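Local atomic coordinates of arginase, mitochondrial (Medicago truncatula, PDB entry 6VSS), a protein that hydrolyses L-arginine to urea and L-ornithine, and agmatine to urea and putrescine, with two manganese ions per subunit in a homohexamer. Residues 59-67 against 332-341. Numbering follows the deposited sequence.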
loop_
_atom_site.group_PDB
_atom_site.type_symbol
_atom_site.label_atom_id
_atom_site.label_comp_id
_atom_site.label_asym_id
_atom_site.label_seq_id
_atom_site.Cartn_x
_atom_site.Cartn_y
_atom_site.Cartn_z
ATOM N N GLY B 59 -2.557 37.977 28.245
ATOM C CA GLY B 59 -3.489 36.968 28.793
ATOM C C GLY B 59 -2.932 35.553 28.666
ATOM O O GLY B 59 -3.664 34.657 28.250
ATOM N N VAL B 60 -1.658 35.363 28.987
ATOM C CA VAL B 60 -0.904 34.124 28.668
ATOM C C VAL B 60 0.223 33.971 29.680
ATOM O O VAL B 60 1.010 34.911 29.866
ATOM C CB VAL B 60 -0.337 34.168 27.242
ATOM C CG1 VAL B 60 0.536 35.396 27.018
ATOM C CG2 VAL B 60 0.423 32.886 26.915
ATOM N N ALA B 61 0.247 32.816 30.314
ATOM C CA ALA B 61 1.254 32.398 31.295
ATOM C C ALA B 61 2.237 31.470 30.604
ATOM O O ALA B 61 3.397 31.498 30.987
ATOM C CB ALA B 61 0.586 31.702 32.449
ATOM N N ALA B 62 1.792 30.655 29.644
ATOM C CA ALA B 62 2.718 29.740 28.937
ATOM C C ALA B 62 2.185 29.414 27.545
ATOM O O ALA B 62 0.924 29.305 27.371
ATOM C CB ALA B 62 2.973 28.477 29.740
ATOM N N THR B 63 3.121 29.279 26.600
ATOM C CA THR B 63 2.838 28.895 25.203
ATOM C C THR B 63 3.747 27.743 24.759
ATOM O O THR B 63 5.000 27.881 24.714
ATOM C CB THR B 63 2.850 30.142 24.313
ATOM O OG1 THR B 63 1.734 30.955 24.696
ATOM C CG2 THR B 63 2.785 29.790 22.838
ATOM N N SER B 64 3.107 26.635 24.404
ATOM C CA SER B 64 3.770 25.447 23.821
ATOM C C SER B 64 4.356 25.887 22.462
ATOM O O SER B 64 3.603 26.376 21.586
ATOM C CB SER B 64 2.803 24.251 23.709
ATOM O OG SER B 64 2.346 23.800 24.970
ATOM N N SER B 65 5.662 25.715 22.309
ATOM C CA SER B 65 6.508 26.235 21.211
ATOM C C SER B 65 7.285 25.084 20.568
ATOM O O SER B 65 8.090 24.400 21.279
ATOM C CB SER B 65 7.397 27.303 21.759
ATOM O OG SER B 65 6.565 28.207 22.467
ATOM N N LEU B 66 6.943 24.778 19.299
ATOM C CA LEU B 66 7.492 23.612 18.601
ATOM C C LEU B 66 8.930 23.927 18.230
ATOM O O LEU B 66 9.178 24.871 17.495
ATOM C CB LEU B 66 6.634 23.301 17.378
ATOM C CG LEU B 66 5.154 23.149 17.679
ATOM C CD1 LEU B 66 4.390 22.545 16.504
ATOM C CD2 LEU B 66 4.987 22.290 18.890
ATOM N N LEU B 67 9.839 23.087 18.685
ATOM C CA LEU B 67 11.248 23.014 18.223
ATOM C C LEU B 67 11.490 21.619 17.660
ATOM O O LEU B 67 11.383 20.635 18.424
ATOM C CB LEU B 67 12.156 23.369 19.413
ATOM C CG LEU B 67 13.643 23.417 19.115
ATOM C CD1 LEU B 67 14.003 24.734 18.438
ATOM C CD2 LEU B 67 14.459 23.223 20.382
ATOM N N VAL B 332 0.720 15.947 19.926
ATOM C CA VAL B 332 1.313 17.310 20.088
ATOM C C VAL B 332 0.207 18.265 20.541
ATOM O O VAL B 332 0.445 19.058 21.474
ATOM C CB VAL B 332 2.040 17.822 18.824
ATOM C CG1 VAL B 332 2.684 19.167 19.062
ATOM C CG2 VAL B 332 3.169 16.882 18.423
ATOM N N ARG B 333 -0.959 18.207 19.914
ATOM C CA ARG B 333 -2.071 19.151 20.204
ATOM C C ARG B 333 -2.515 18.980 21.660
ATOM O O ARG B 333 -2.687 19.969 22.354
ATOM C CB ARG B 333 -3.240 18.946 19.243
ATOM C CG ARG B 333 -2.985 19.567 17.876
ATOM C CD ARG B 333 -3.742 18.874 16.750
ATOM N NE ARG B 333 -5.178 18.946 16.970
ATOM C CZ ARG B 333 -6.087 19.373 16.104
ATOM N NH1 ARG B 333 -5.737 19.825 14.916
ATOM N NH2 ARG B 333 -7.349 19.455 16.487
ATOM N N GLU B 334 -2.643 17.763 22.139
ATOM C CA GLU B 334 -3.180 17.552 23.474
ATOM C C GLU B 334 -2.077 17.863 24.495
ATOM O O GLU B 334 -2.402 18.366 25.555
ATOM C CB GLU B 334 -3.760 16.164 23.487
ATOM C CG GLU B 334 -4.899 15.997 22.495
ATOM C CD GLU B 334 -6.149 16.806 22.818
ATOM O OE1 GLU B 334 -6.488 16.955 24.010
ATOM O OE2 GLU B 334 -6.753 17.309 21.875
ATOM N N LEU B 335 -0.812 17.587 24.194
ATOM C CA LEU B 335 0.308 18.003 25.078
ATOM C C LEU B 335 0.341 19.525 25.171
ATOM O O LEU B 335 0.466 20.025 26.308
ATOM C CB LEU B 335 1.640 17.418 24.587
ATOM C CG LEU B 335 2.908 17.869 25.350
ATOM C CD1 LEU B 335 2.730 17.764 26.842
ATOM C CD2 LEU B 335 4.110 17.016 24.942
ATOM N N ALA B 336 0.279 20.252 24.035
ATOM C CA ALA B 336 0.227 21.734 24.013
ATOM C C ALA B 336 -0.956 22.254 24.871
ATOM O O ALA B 336 -0.746 23.181 25.643
ATOM C CB ALA B 336 0.176 22.282 22.610
ATOM N N ALA B 337 -2.159 21.685 24.716
ATOM C CA ALA B 337 -3.382 22.039 25.467
ATOM C C ALA B 337 -3.107 21.965 26.975
ATOM O O ALA B 337 -3.643 22.812 27.722
ATOM C CB ALA B 337 -4.542 21.152 25.049
ATOM N N LYS B 338 -2.364 20.968 27.442
ATOM C CA LYS B 338 -1.992 20.855 28.864
ATOM C C LYS B 338 -0.857 21.819 29.234
ATOM O O LYS B 338 -0.837 22.313 30.376
ATOM C CB LYS B 338 -1.569 19.415 29.174
ATOM C CG LYS B 338 -2.739 18.444 29.259
ATOM C CD LYS B 338 -3.597 18.651 30.501
ATOM C CE LYS B 338 -2.910 18.177 31.765
ATOM N NZ LYS B 338 -3.924 17.739 32.757
ATOM N N MET B 339 0.152 21.986 28.396
ATOM C CA MET B 339 1.338 22.750 28.838
ATOM C C MET B 339 1.044 24.267 28.713
ATOM O O MET B 339 1.538 25.070 29.515
ATOM C CB MET B 339 2.563 22.346 28.013
ATOM C CG MET B 339 3.744 23.238 28.279
ATOM S SD MET B 339 5.286 22.473 27.801
ATOM C CE MET B 339 5.275 22.694 26.039
ATOM N N SER B 340 0.252 24.665 27.725
ATOM C CA SER B 340 -0.186 26.061 27.544
ATOM C C SER B 340 -1.156 26.470 28.647
ATOM O O SER B 340 -1.949 25.663 29.108
ATOM C CB SER B 340 -0.739 26.286 26.184
ATOM O OG SER B 340 0.323 26.187 25.242
ATOM N N LYS B 341 -1.128 27.749 28.969
ATOM C CA LYS B 341 -1.702 28.299 30.226
ATOM C C LYS B 341 -1.787 29.815 30.079
ATOM O O LYS B 341 -1.063 30.390 29.245
ATOM C CB LYS B 341 -0.773 27.983 31.401
ATOM C CG LYS B 341 -1.154 26.820 32.260
ATOM C CD LYS B 341 0.015 26.277 33.007
ATOM C CE LYS B 341 0.930 27.301 33.641
ATOM N NZ LYS B 341 2.064 26.590 34.272
ATOM O OXT LYS B 341 -2.598 30.328 30.844
#
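Ser64 and Ser340 both turn OG beside their own backbone N, opposite the carbonyl carbon (chi1 -63° and -69°), and these rotations bring the two hydroxyls to 3.1 Å, OG to OG. The pair lies where the C-terminal helix 323-339 of the arginase alpha/beta fold packs against strand 63-69 of the parallel sheet, running roughly antiparallel to it. Ser340, the first residue beyond the helix, accepts a hydrogen bond at OG from the backbone N of Ser64 (2.9 Å), and the same OG also hydrogen-bonds to Val112 O, so one hydroxyl connects the chain end to the strand and to the residue preceding strand 113-118. An alanine in place of Ser340 would probably leave Ser64 N without its acceptor and Val112 O without this partner.

The Ser64 hydroxyl lies within bonding distance of both Ser340 OG and Ala336 O. The packing here is tight: Ser64 CB lies 3.5 Å from Ala336 CB, and Met339, bent at chi3, brings CE within 3.3 Å of Ser64 OG. Farther along the strand, Leu66 CD2 meets Val332 CG1 at 3.9 Å, with Ile92 of helix 84-92 touching both side chains.

At the other end the terminal residue pairs with the chain ahead of the strand, while Lys341 NZ forms a salt bridge with Asp304. Lys341 N donates to Ala62 O, and a classic beta bulge sets Ala61 and Ala62 opposite Lys341: their two N-H groups converge on Lys341 O from the same face of its plane, the bond from Ala62 N being the straighter, with an N-H...O angle of 167°.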